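Local coordinates for uncharacterized protein (Aeromonas hydrophila J-1, PDB 6R1J) that forms one component of a tripartite alpha-pore-forming toxin and probably acts with two partner proteins to perforate target membranes, at residues A18-F23 and G202-F207; G25-A30 and I118-I123; A233-D238 and L249-A254. The protein carries 3 engineered substitutions. All blocks are in the same frame, centred on the assembly; numbering follows the deposited sequence.

Interaction 1. Residues A18-F23 and G202-F207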
ATOM      1  N   ALA A  18      17.835  11.749  -3.071  1.00 36.47           N
ATOM      2  CA  ALA A  18      18.315  11.509  -4.449  1.00 37.01           C
ATOM      3  C   ALA A  18      17.162  10.932  -5.282  1.00 39.79           C
ATOM      4  O   ALA A  18      16.947  11.325  -6.429  1.00 34.13           O
ATOM      5  CB  ALA A  18      19.469  10.548  -4.429  1.00 41.14           C
ATOM      6  N   THR A  19      16.415   9.992  -4.708  1.00 37.32           N
ATOM      7  CA  THR A  19      15.273   9.383  -5.403  1.00 40.94           C
ATOM      8  C   THR A  19      14.176  10.445  -5.622  1.00 33.76           C
ATOM      9  O   THR A  19      13.591  10.462  -6.734  1.00 35.88           O
ATOM     10  CB  THR A  19      14.812   8.130  -4.662  1.00 39.93           C
ATOM     11  OG1 THR A  19      15.945   7.266  -4.641  1.00 40.50           O
ATOM     12  CG2 THR A  19      13.685   7.437  -5.383  1.00 39.20           C
ATOM     13  N   ILE A  20      13.917  11.279  -4.625  1.00 32.86           N
ATOM     14  CA  ILE A  20      12.893  12.351  -4.734  1.00 37.06           C
ATOM     15  C   ILE A  20      13.275  13.310  -5.865  1.00 35.98           C
ATOM     16  O   ILE A  20      12.369  13.712  -6.613  1.00 32.59           O
ATOM     17  CB  ILE A  20      12.706  13.054  -3.391  1.00 33.49           C
ATOM     18  CG1 ILE A  20      11.968  12.138  -2.404  1.00 33.29           C
ATOM     19  CG2 ILE A  20      11.973  14.364  -3.597  1.00 35.81           C
ATOM     20  CD1 ILE A  20      11.923  12.643  -0.997  1.00 35.65           C
ATOM     21  N   GLN A  21      14.563  13.587  -6.065  1.00 36.05           N
ATOM     22  CA  GLN A  21      14.966  14.552  -7.124  1.00 38.05           C
ATOM     23  C   GLN A  21      14.801  13.936  -8.523  1.00 41.85           C
ATOM     24  O   GLN A  21      14.732  14.719  -9.456  1.00 40.47           O
ATOM     25  CB  GLN A  21      16.395  15.053  -6.942  1.00 35.24           C
ATOM     26  CG  GLN A  21      16.620  15.764  -5.621  1.00 38.09           C
ATOM     27  CD  GLN A  21      15.756  16.973  -5.366  1.00 39.44           C
ATOM     28  OE1 GLN A  21      15.031  17.453  -6.241  1.00 38.78           O
ATOM     29  NE2 GLN A  21      15.789  17.455  -4.129  1.00 35.63           N
ATOM     30  N   SER A  22      14.705  12.609  -8.671  1.00 34.73           N
ATOM     31  CA  SER A  22      14.683  11.921  -9.967  1.00 36.50           C
ATOM     32  C   SER A  22      13.322  12.097 -10.647  1.00 35.78           C
ATOM     33  O   SER A  22      13.250  11.775 -11.810  1.00 36.77           O
ATOM     34  CB  SER A  22      15.073  10.457  -9.839  1.00 36.79           C
ATOM     35  OG  SER A  22      14.005   9.698  -9.320  1.00 39.30           O
ATOM     36  N   PHE A  23      12.297  12.539  -9.926  1.00 34.23           N
ATOM     37  CA  PHE A  23      10.920  12.651 -10.436  1.00 33.71           C
ATOM     38  C   PHE A  23      10.749  13.972 -11.192  1.00 37.80           C
ATOM     39  O   PHE A  23      11.173  15.013 -10.701  1.00 44.13           O
ATOM     40  CB  PHE A  23       9.909  12.527  -9.296  1.00 34.92           C
ATOM     41  CG  PHE A  23       9.678  11.106  -8.805  1.00 35.17           C
ATOM     42  CD1 PHE A  23      10.506  10.538  -7.845  1.00 32.25           C
ATOM     43  CD2 PHE A  23       8.639  10.339  -9.311  1.00 33.06           C
ATOM     44  CE1 PHE A  23      10.269   9.247  -7.382  1.00 35.64           C
ATOM     45  CE2 PHE A  23       8.430   9.031  -8.880  1.00 34.20           C
ATOM     46  CZ  PHE A  23       9.233   8.494  -7.900  1.00 31.89           C
ATOM     47  N   GLY A 202       5.307   7.805  -1.934  1.00 31.06           N
ATOM     48  CA  GLY A 202       6.011   6.708  -1.219  1.00 32.71           C
ATOM     49  C   GLY A 202       7.410   7.154  -0.798  1.00 31.72           C
ATOM     50  O   GLY A 202       7.788   6.955   0.361  1.00 30.10           O
ATOM     51  N   GLN A 203       8.123   7.870  -1.659  1.00 30.95           N
ATOM     52  CA  GLN A 203       9.488   8.327  -1.337  1.00 30.80           C
ATOM     53  C   GLN A 203       9.423   9.488  -0.366  1.00 34.92           C
ATOM     54  O   GLN A 203      10.243   9.509   0.562  1.00 31.33           O
ATOM     55  CB  GLN A 203      10.257   8.683  -2.603  1.00 30.42           C
ATOM     56  CG  GLN A 203      10.530   7.475  -3.450  1.00 31.93           C
ATOM     57  CD  GLN A 203      11.349   6.487  -2.661  1.00 34.98           C
ATOM     58  OE1 GLN A 203      12.446   6.806  -2.208  1.00 39.77           O
ATOM     59  NE2 GLN A 203      10.798   5.299  -2.498  1.00 32.54           N
ATOM     60  N   THR A 204       8.464  10.417  -0.511  1.00 31.04           N
ATOM     61  CA  THR A 204       8.396  11.552   0.415  1.00 32.26           C
ATOM     62  C   THR A 204       7.895  11.058   1.772  1.00 32.05           C
ATOM     63  O   THR A 204       8.330  11.612   2.772  1.00 32.86           O
ATOM     64  CB  THR A 204       7.610  12.762  -0.122  1.00 37.33           C
ATOM     65  OG1 THR A 204       6.247  12.465  -0.245  1.00 39.52           O
ATOM     66  CG2 THR A 204       8.055  13.170  -1.500  1.00 38.89           C
ATOM     67  N   THR A 205       7.047  10.041   1.821  1.00 30.93           N
ATOM     68  CA  THR A 205       6.581   9.505   3.128  1.00 32.14           C
ATOM     69  C   THR A 205       7.795   8.861   3.830  1.00 31.61           C
ATOM     70  O   THR A 205       7.936   9.016   5.039  1.00 34.16           O
ATOM     71  CB  THR A 205       5.434   8.495   2.959  1.00 30.78           C
ATOM     72  OG1 THR A 205       4.363   9.193   2.324  1.00 34.72           O
ATOM     73  CG2 THR A 205       4.969   7.909   4.280  1.00 32.87           C
ATOM     74  N   ALA A 206       8.635   8.170   3.078  1.00 33.13           N
ATOM     75  CA  ALA A 206       9.802   7.467   3.656  1.00 33.46           C
ATOM     76  C   ALA A 206      10.771   8.527   4.173  1.00 33.28           C
ATOM     77  O   ALA A 206      11.325   8.383   5.264  1.00 32.40           O
ATOM     78  CB  ALA A 206      10.397   6.553   2.634  1.00 36.19           C
ATOM     79  N   PHE A 207      10.950   9.610   3.430  1.00 33.26           N
ATOM     80  CA  PHE A 207      11.874  10.701   3.833  1.00 30.42           C
ATOM     81  C   PHE A 207      11.409  11.281   5.156  1.00 30.13           C
ATOM     82  O   PHE A 207      12.168  11.440   6.099  1.00 33.09           O
ATOM     83  CB  PHE A 207      11.990  11.771   2.751  1.00 30.67           C
ATOM     84  CG  PHE A 207      12.972  12.853   3.110  1.00 30.12           C
ATOM     85  CD1 PHE A 207      12.638  13.838   4.016  1.00 33.01           C
ATOM     86  CD2 PHE A 207      14.249  12.846   2.566  1.00 33.49           C
ATOM     87  CE1 PHE A 207      13.560  14.817   4.372  1.00 32.89           C
ATOM     88  CE2 PHE A 207      15.156  13.837   2.903  1.00 32.95           C
ATOM     89  CZ  PHE A 207      14.813  14.816   3.808  1.00 28.41           C
TER
HETATM   90  O   HOH W   1      15.014   6.244  -1.849  1.00 42.96           O

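Interaction 2. Residues G25-A30 and I118-I123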
ATOM      1  N   GLY A  25       7.845  16.249 -13.959  1.00 48.77           N
ATOM      2  CA  GLY A  25       6.486  16.373 -14.505  1.00 46.23           C
ATOM      3  C   GLY A  25       5.458  16.328 -13.412  1.00 43.49           C
ATOM      4  O   GLY A  25       4.342  15.954 -13.704  1.00 47.99           O
ATOM      5  N   LEU A  26       5.837  16.658 -12.180  1.00 42.04           N
ATOM      6  CA  LEU A  26       4.887  16.615 -11.047  1.00 39.62           C
ATOM      7  C   LEU A  26       4.411  18.032 -10.738  1.00 38.74           C
ATOM      8  O   LEU A  26       5.010  19.020 -11.154  1.00 37.18           O
ATOM      9  CB  LEU A  26       5.549  15.915  -9.847  1.00 42.01           C
ATOM     10  CG  LEU A  26       5.802  14.417 -10.033  1.00 45.44           C
ATOM     11  CD1 LEU A  26       6.563  13.842  -8.840  1.00 53.01           C
ATOM     12  CD2 LEU A  26       4.489  13.646 -10.246  1.00 52.15           C
ATOM     13  N   PRO A  27       3.294  18.164 -10.017  1.00 35.41           N
ATOM     14  CA  PRO A  27       2.770  19.480  -9.678  1.00 41.66           C
ATOM     15  C   PRO A  27       3.564  20.244  -8.625  1.00 39.68           C
ATOM     16  O   PRO A  27       4.483  19.692  -7.991  1.00 32.95           O
ATOM     17  CB  PRO A  27       1.362  19.196  -9.141  1.00 44.37           C
ATOM     18  CG  PRO A  27       1.407  17.746  -8.694  1.00 42.24           C
ATOM     19  CD  PRO A  27       2.385  17.069  -9.623  1.00 41.38           C
ATOM     20  N   GLN A  28       3.140  21.493  -8.429  1.00 34.59           N
ATOM     21  CA  GLN A  28       3.833  22.477  -7.574  1.00 36.95           C
ATOM     22  C   GLN A  28       4.125  21.865  -6.188  1.00 36.51           C
ATOM     23  O   GLN A  28       5.248  22.055  -5.712  1.00 33.56           O
ATOM     24  CB  GLN A  28       3.019  23.761  -7.406  1.00 35.60           C
ATOM     25  CG  GLN A  28       3.749  24.789  -6.556  1.00 36.21           C
ATOM     26  CD  GLN A  28       4.968  25.329  -7.262  1.00 40.90           C
ATOM     27  OE1 GLN A  28       4.887  25.717  -8.433  1.00 41.31           O
ATOM     28  NE2 GLN A  28       6.104  25.375  -6.569  1.00 35.13           N
ATOM     29  N   ASN A  29       3.171  21.183  -5.547  1.00 34.19           N
ATOM     30  CA  ASN A  29       3.420  20.634  -4.183  1.00 32.12           C
ATOM     31  C   ASN A  29       4.600  19.645  -4.192  1.00 28.57           C
ATOM     32  O   ASN A  29       5.274  19.599  -3.139  1.00 34.36           O
ATOM     33  CB  ASN A  29       2.180  20.029  -3.531  1.00 31.31           C
ATOM     34  CG  ASN A  29       1.101  21.060  -3.270  1.00 30.95           C
ATOM     35  OD1 ASN A  29       1.209  21.875  -2.364  1.00 35.32           O
ATOM     36  ND2 ASN A  29       0.059  21.004  -4.056  1.00 32.36           N
ATOM     37  N   ALA A  30       4.819  18.887  -5.274  1.00 33.12           N
ATOM     38  CA  ALA A  30       5.949  17.939  -5.433  1.00 33.56           C
ATOM     39  C   ALA A  30       7.245  18.742  -5.560  1.00 38.28           C
ATOM     40  O   ALA A  30       8.249  18.429  -4.905  1.00 31.99           O
ATOM     41  CB  ALA A  30       5.731  17.062  -6.620  1.00 35.19           C
ATOM     42  N   ILE A 118      -0.086  15.966   2.137  1.00 31.40           N
ATOM     43  CA  ILE A 118      -1.570  16.034   2.217  1.00 34.50           C
ATOM     44  C   ILE A 118      -2.111  16.691   0.934  1.00 35.29           C
ATOM     45  O   ILE A 118      -3.036  16.126   0.325  1.00 35.49           O
ATOM     46  CB  ILE A 118      -1.963  16.744   3.518  1.00 38.87           C
ATOM     47  CG1 ILE A 118      -1.539  15.892   4.713  1.00 38.35           C
ATOM     48  CG2 ILE A 118      -3.449  17.044   3.556  1.00 39.28           C
ATOM     49  CD1 ILE A 118      -1.652  16.587   6.025  1.00 37.72           C
ATOM     50  N   ALA A 119      -1.544  17.826   0.499  1.00 35.22           N
ATOM     51  CA  ALA A 119      -1.967  18.545  -0.737  1.00 33.52           C
ATOM     52  C   ALA A 119      -1.815  17.595  -1.933  1.00 35.80           C
ATOM     53  O   ALA A 119      -2.724  17.517  -2.756  1.00 32.83           O
ATOM     54  CB  ALA A 119      -1.183  19.838  -0.926  1.00 33.06           C
ATOM     55  N   LEU A 120      -0.713  16.843  -2.041  1.00 34.56           N
ATOM     56  CA  LEU A 120      -0.555  15.879  -3.159  1.00 32.86           C
ATOM     57  C   LEU A 120      -1.618  14.767  -3.100  1.00 30.33           C
ATOM     58  O   LEU A 120      -2.095  14.382  -4.187  1.00 35.98           O
ATOM     59  CB  LEU A 120       0.844  15.268  -3.143  1.00 35.99           C
ATOM     60  CG  LEU A 120       1.937  16.169  -3.691  1.00 41.00           C
ATOM     61  CD1 LEU A 120       3.293  15.483  -3.535  1.00 44.69           C
ATOM     62  CD2 LEU A 120       1.651  16.542  -5.143  1.00 42.35           C
ATOM     63  N   GLN A 121      -1.951  14.306  -1.895  1.00 30.68           N
ATOM     64  CA  GLN A 121      -2.992  13.270  -1.674  1.00 33.49           C
ATOM     65  C   GLN A 121      -4.353  13.773  -2.171  1.00 34.44           C
ATOM     66  O   GLN A 121      -5.019  13.015  -2.850  1.00 33.02           O
ATOM     67  CB  GLN A 121      -3.011  12.887  -0.212  1.00 32.01           C
ATOM     68  CG  GLN A 121      -1.815  12.018   0.154  1.00 40.08           C
ATOM     69  CD  GLN A 121      -1.954  11.597   1.587  1.00 40.61           C
ATOM     70  OE1 GLN A 121      -1.269  12.095   2.479  1.00 43.79           O
ATOM     71  NE2 GLN A 121      -2.956  10.765   1.818  1.00 45.20           N
ATOM     72  N   ARG A 122      -4.714  15.030  -1.890  1.00 34.96           N
ATOM     73  CA  ARG A 122      -5.992  15.621  -2.375  1.00 37.43           C
ATOM     74  C   ARG A 122      -5.974  15.582  -3.894  1.00 33.86           C
ATOM     75  O   ARG A 122      -6.949  15.159  -4.490  1.00 36.84           O
ATOM     76  CB  ARG A 122      -6.216  17.058  -1.903  1.00 36.25           C
ATOM     77  CG  ARG A 122      -6.333  17.239  -0.404  1.00 40.03           C
ATOM     78  CD  ARG A 122      -6.742  18.676  -0.066  1.00 41.79           C
ATOM     79  NE  ARG A 122      -6.933  18.804   1.360  1.00 37.65           N
ATOM     80  CZ  ARG A 122      -6.054  19.294   2.200  1.00 45.29           C
ATOM     81  NH1 ARG A 122      -4.877  19.758   1.778  1.00 53.17           N
ATOM     82  NH2 ARG A 122      -6.362  19.321   3.481  1.00 51.59           N
ATOM     83  N   ILE A 123      -4.843  15.921  -4.494  1.00 34.35           N
ATOM     84  CA  ILE A 123      -4.676  15.910  -5.963  1.00 37.76           C
ATOM     85  C   ILE A 123      -4.847  14.476  -6.501  1.00 35.96           C
ATOM     86  O   ILE A 123      -5.501  14.330  -7.546  1.00 33.26           O
ATOM     87  CB  ILE A 123      -3.338  16.566  -6.338  1.00 35.75           C
ATOM     88  CG1 ILE A 123      -3.411  18.075  -6.064  1.00 44.78           C
ATOM     89  CG2 ILE A 123      -2.982  16.294  -7.782  1.00 37.23           C
ATOM     90  CD1 ILE A 123      -2.112  18.819  -6.293  1.00 41.42           C
TER

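Interaction 3. Residues A233-D238 and L249-A254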
ATOM      1  N   ALA A 233      21.436  22.118  38.971  1.00 46.67           N
ATOM      2  CA  ALA A 233      20.861  23.251  39.736  1.00 50.26           C
ATOM      3  C   ALA A 233      20.504  22.781  41.153  1.00 48.16           C
ATOM      4  O   ALA A 233      20.487  23.612  42.035  1.00 53.10           O
ATOM      5  CB  ALA A 233      19.683  23.845  38.999  1.00 48.33           C
ATOM      6  N   ASN A 234      20.257  21.490  41.372  1.00 46.91           N
ATOM      7  CA  ASN A 234      19.960  20.944  42.725  1.00 54.68           C
ATOM      8  C   ASN A 234      21.228  20.869  43.594  1.00 62.19           C
ATOM      9  O   ASN A 234      21.105  20.499  44.764  1.00 61.94           O
ATOM     10  CB  ASN A 234      19.201  19.632  42.641  1.00 56.62           C
ATOM     11  CG  ASN A 234      17.756  19.904  42.296  1.00 61.88           C
ATOM     12  OD1 ASN A 234      17.196  20.900  42.749  1.00 67.34           O
ATOM     13  ND2 ASN A 234      17.164  19.051  41.486  1.00 55.46           N
ATOM     14  N   VAL A 235      22.388  21.215  43.045  1.00 59.42           N
ATOM     15  CA  VAL A 235      23.656  21.392  43.808  1.00 68.59           C
ATOM     16  C   VAL A 235      23.728  22.869  44.244  1.00 70.75           C
ATOM     17  O   VAL A 235      24.186  23.137  45.370  1.00 84.31           O
ATOM     18  CB  VAL A 235      24.856  20.977  42.936  1.00 62.99           C
ATOM     19  CG1 VAL A 235      26.181  21.116  43.676  1.00 66.67           C
ATOM     20  CG2 VAL A 235      24.681  19.565  42.389  1.00 58.08           C
ATOM     21  N   ALA A 236      23.282  23.781  43.366  1.00 89.41           N
ATOM     22  CA  ALA A 236      23.264  25.261  43.533  1.00 97.90           C
ATOM     23  C   ALA A 236      22.273  25.694  44.628  1.00100.01           C
ATOM     24  O   ALA A 236      22.444  26.796  45.181  1.00100.52           O
ATOM     25  CB  ALA A 236      22.902  25.923  42.218  1.00 99.55           C
ATOM     26  N   ARG A 237      21.247  24.877  44.885  1.00102.31           N
ATOM     27  CA  ARG A 237      20.171  25.132  45.876  1.00 96.82           C
ATOM     28  C   ARG A 237      20.755  25.106  47.296  1.00109.09           C
ATOM     29  O   ARG A 237      20.162  25.768  48.175  1.00118.50           O
ATOM     30  CB  ARG A 237      19.075  24.092  45.657  1.00 92.00           C
ATOM     31  CG  ARG A 237      17.824  24.301  46.489  1.00 95.23           C
ATOM     32  CD  ARG A 237      16.887  23.144  46.221  1.00103.06           C
ATOM     33  NE  ARG A 237      17.450  21.886  46.705  1.00109.22           N
ATOM     34  CZ  ARG A 237      16.900  20.689  46.533  1.00100.79           C
ATOM     35  NH1 ARG A 237      15.761  20.571  45.869  1.00102.51           N
ATOM     36  NH2 ARG A 237      17.490  19.614  47.027  1.00 91.61           N
ATOM     37  N   ASP A 238      21.862  24.375  47.506  1.00110.19           N
ATOM     38  CA  ASP A 238      22.617  24.289  48.791  1.00109.32           C
ATOM     39  C   ASP A 238      23.257  25.653  49.087  1.00106.69           C
ATOM     40  O   ASP A 238      22.962  26.219  50.164  1.00100.92           O
ATOM     41  CB  ASP A 238      23.703  23.204  48.751  1.00109.24           C
ATOM     42  CG  ASP A 238      23.193  21.767  48.732  1.00109.92           C
ATOM     43  OD1 ASP A 238      21.977  21.576  48.966  1.00108.01           O
ATOM     44  OD2 ASP A 238      24.017  20.840  48.491  1.00 88.41           O
ATOM     45  N   LEU A 249      24.782  13.170  45.587  1.00 40.33           N
ATOM     46  CA  LEU A 249      23.550  12.597  44.988  1.00 39.29           C
ATOM     47  C   LEU A 249      23.287  13.229  43.620  1.00 38.75           C
ATOM     48  O   LEU A 249      23.111  12.457  42.658  1.00 37.91           O
ATOM     49  CB  LEU A 249      22.355  12.817  45.908  1.00 42.99           C
ATOM     50  CG  LEU A 249      21.036  12.215  45.426  1.00 44.47           C
ATOM     51  CD1 LEU A 249      20.991  10.720  45.719  1.00 45.48           C
ATOM     52  CD2 LEU A 249      19.863  12.927  46.078  1.00 47.26           C
ATOM     53  N   PHE A 250      23.308  14.562  43.529  1.00 36.47           N
ATOM     54  CA  PHE A 250      22.987  15.301  42.287  1.00 36.33           C
ATOM     55  C   PHE A 250      24.133  15.162  41.288  1.00 38.97           C
ATOM     56  O   PHE A 250      23.850  15.111  40.083  1.00 37.75           O
ATOM     57  CB  PHE A 250      22.545  16.725  42.628  1.00 39.87           C
ATOM     58  CG  PHE A 250      21.200  16.713  43.326  1.00 40.09           C
ATOM     59  CD1 PHE A 250      20.073  16.262  42.652  1.00 41.84           C
ATOM     60  CD2 PHE A 250      21.054  17.131  44.636  1.00 43.44           C
ATOM     61  CE1 PHE A 250      18.833  16.209  43.275  1.00 48.88           C
ATOM     62  CE2 PHE A 250      19.815  17.065  45.262  1.00 49.17           C
ATOM     63  CZ  PHE A 250      18.710  16.598  44.585  1.00 44.52           C
ATOM     64  N   PHE A 251      25.384  15.058  41.743  1.00 36.22           N
ATOM     65  CA  PHE A 251      26.479  14.827  40.784  1.00 36.84           C
ATOM     66  C   PHE A 251      26.270  13.440  40.173  1.00 30.07           C
ATOM     67  O   PHE A 251      26.499  13.330  38.984  1.00 34.36           O
ATOM     68  CB  PHE A 251      27.866  15.003  41.403  1.00 42.29           C
ATOM     69  CG  PHE A 251      28.268  16.435  41.665  1.00 47.15           C
ATOM     70  CD1 PHE A 251      27.918  17.457  40.795  1.00 43.84           C
ATOM     71  CD2 PHE A 251      29.053  16.755  42.770  1.00 45.75           C
ATOM     72  CE1 PHE A 251      28.340  18.757  41.023  1.00 50.36           C
ATOM     73  CE2 PHE A 251      29.466  18.060  42.991  1.00 39.88           C
ATOM     74  CZ  PHE A 251      29.132  19.047  42.106  1.00 49.49           C
ATOM     75  N   THR A 252      25.915  12.441  40.973  1.00 32.58           N
ATOM     76  CA  THR A 252      25.747  11.043  40.517  1.00 33.90           C
ATOM     77  C   THR A 252      24.586  11.005  39.497  1.00 40.26           C
ATOM     78  O   THR A 252      24.755  10.370  38.418  1.00 34.09           O
ATOM     79  CB  THR A 252      25.580  10.102  41.709  1.00 36.28           C
ATOM     80  OG1 THR A 252      26.746  10.227  42.537  1.00 35.29           O
ATOM     81  CG2 THR A 252      25.396   8.666  41.275  1.00 35.36           C
ATOM     82  N   ALA A 253      23.455  11.675  39.800  1.00 32.87           N
ATOM     83  CA  ALA A 253      22.291  11.786  38.893  1.00 32.47           C
ATOM     84  C   ALA A 253      22.734  12.483  37.619  1.00 31.40           C
ATOM     85  O   ALA A 253      22.420  11.949  36.514  1.00 36.94           O
ATOM     86  CB  ALA A 253      21.124  12.512  39.570  1.00 39.54           C
ATOM     87  N   ALA A 254      23.444  13.617  37.716  1.00 34.75           N
ATOM     88  CA  ALA A 254      23.925  14.354  36.527  1.00 31.36           C
ATOM     89  C   ALA A 254      24.804  13.433  35.665  1.00 36.85           C
ATOM     90  O   ALA A 254      24.748  13.492  34.404  1.00 32.42           O
ATOM     91  CB  ALA A 254      24.711  15.540  36.915  1.00 29.94           C
TER

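Interaction 1. Residues A18-F23 and G202-F207
I20 makes the apolar part of the contact, reaching from near the end of helix 5-21 to the side of helix 163-236. Its CG1 lies 3.9 Å from CB of Q203. The terminal CD1, anti to CA (chi2 171°), meets T204 CG2 and comes within 3.8 Å of F207 CB. The I20 side chain runs at about a right angle to those of T204 and F207 and obliquely to that of Q203. F23 adds a looser contact, CE1 to Q203 CG at 4.3 Å.

The polar part is indirect. The Q203 chain is bent at chi2 (-60°), which turns CD back. Q203 OE1 lies 3.5 Å from T19 CG2. A water donates to Q203 OE1 (2.7 Å) and lies 3.1 Å from T19 OG1. T19 OG1 is also hydrogen-bonded to S22 OG of the second subunit, which puts the contact next to the subunit interface. Within the turn, T19 O is gripped twice, by S22 N and by S22 OG, the latter at 2.7 Å.

Between these two segments, then, the fit is one of van der Waals packing, with a single water-mediated link in place of direct polar bonds.

Interaction 2. Residues G25-A30 and I118-I123
A119 and I123, which both face N29 of the opposing segment, sit on a regular turn of helix 78-157 whose shortest sound polar bond is R122 N to I118 O, 3.0 Å. The next bond, I123 N to A119 O, joins the two facing residues directly. Across the contact itself the meeting is largely one of carbon surfaces.

L120 and N29 carry most of it. The leucine CG is anti to its own carbonyl carbon (chi1 -78°), and the two branch methyls spread over the start of helix 28-70. CD2 of L120 touches CG of P27 at 3.8 Å and stands 3.9 Å from N29 CB. CD1 of L120 comes up beside the A30 backbone, with the A30 CB methyl 4.2 Å off. The P27 ring meets the leucine obliquely and has a more distant second neighbour in I123, CG to CD1 at 4.4 Å. N29 lays its side chain over A119, the carboxamide carbon CG being 3.5 Å from A119 CB, and its far end reaches the I123 CD1 methyl, the two chains crossing at a slant.

P27 occupies the N-cap position of helix 28-70, and its carbonyl receives a weak bond from A30 N. The proline thus precedes the helix and also packs, through CG, on L120 of the long helix. L26, A30 and L120 also touch F200 of helix 163-236. R122, pointing elsewhere, forms a salt bridge with E126 of the third subunit.

Since the joined surfaces are aliphatic apart from one carboxamide, the contact rests on van der Waals fit, with L120 and A30 buried against F200 and P27 and N29 nearer the solvent. The helix start is seated without any directional polar bond between the two segments.

Interaction 3. Residues A233-D238 and L249-A254
The F250 ring has a neighbour on each face. N234 CB sits over the centre of one, 3.3 Å from the ring centroid and only 6° off the normal, a close CH-pi contact; on the opposite face L249 CD2 lies 4.1 Å above the plane, displaced toward the rim. The N234 carboxamide plane is inclined 47° to the ring. R237 crosses F250 at about a right angle, NH2 being 3.9 Å from CE2 and the guanidinium nearly perpendicular to the ring, but this exposed arginine is poorly ordered. One face of its guanidinium has N234 OD1 above it, toward the rim.

V235 splits its methyls between two phenylalanines. CG2, anti to the valine carbonyl carbon, meets F250 CB at 3.6 Å, as the two side chains slide past each other in opposite directions. CG1, anti to the backbone N (chi1 -179°), reaches F251 CZ at 3.9 Å. The N234 backbone oxygen is buried 3.4 Å from F250 CD2, with no partner in the model.

The contact forms a helical hairpin between the C-terminal part of helix 163-236 and helix 244-264. V235 also packs on V85 of helix 78-157, where F251 meets F84 and L81. F251 extends further to L66 and Q69 of helix 28-70, and T156 of the second subunit touches F250.

Interactions 1 and 2 lie close together, their centres 13 Å apart, where the chain passes from helix 5-21 into helix 28-70; along the sequence, interaction 2 falls between the two halves of interaction 1. One ties the end region of the short helix to helix 163-236, the other the start of the next to helix 78-157. Interaction 3 follows later in the chain, with its centre about 47 Å from that of interaction 1, but shares helix 163-236 with it. That helix thus links the middle of an elongated, all-helical bundle to a region nearer one end. Interactions 1 and 3 also both touch the second subunit, so both lie beside the subunit interface.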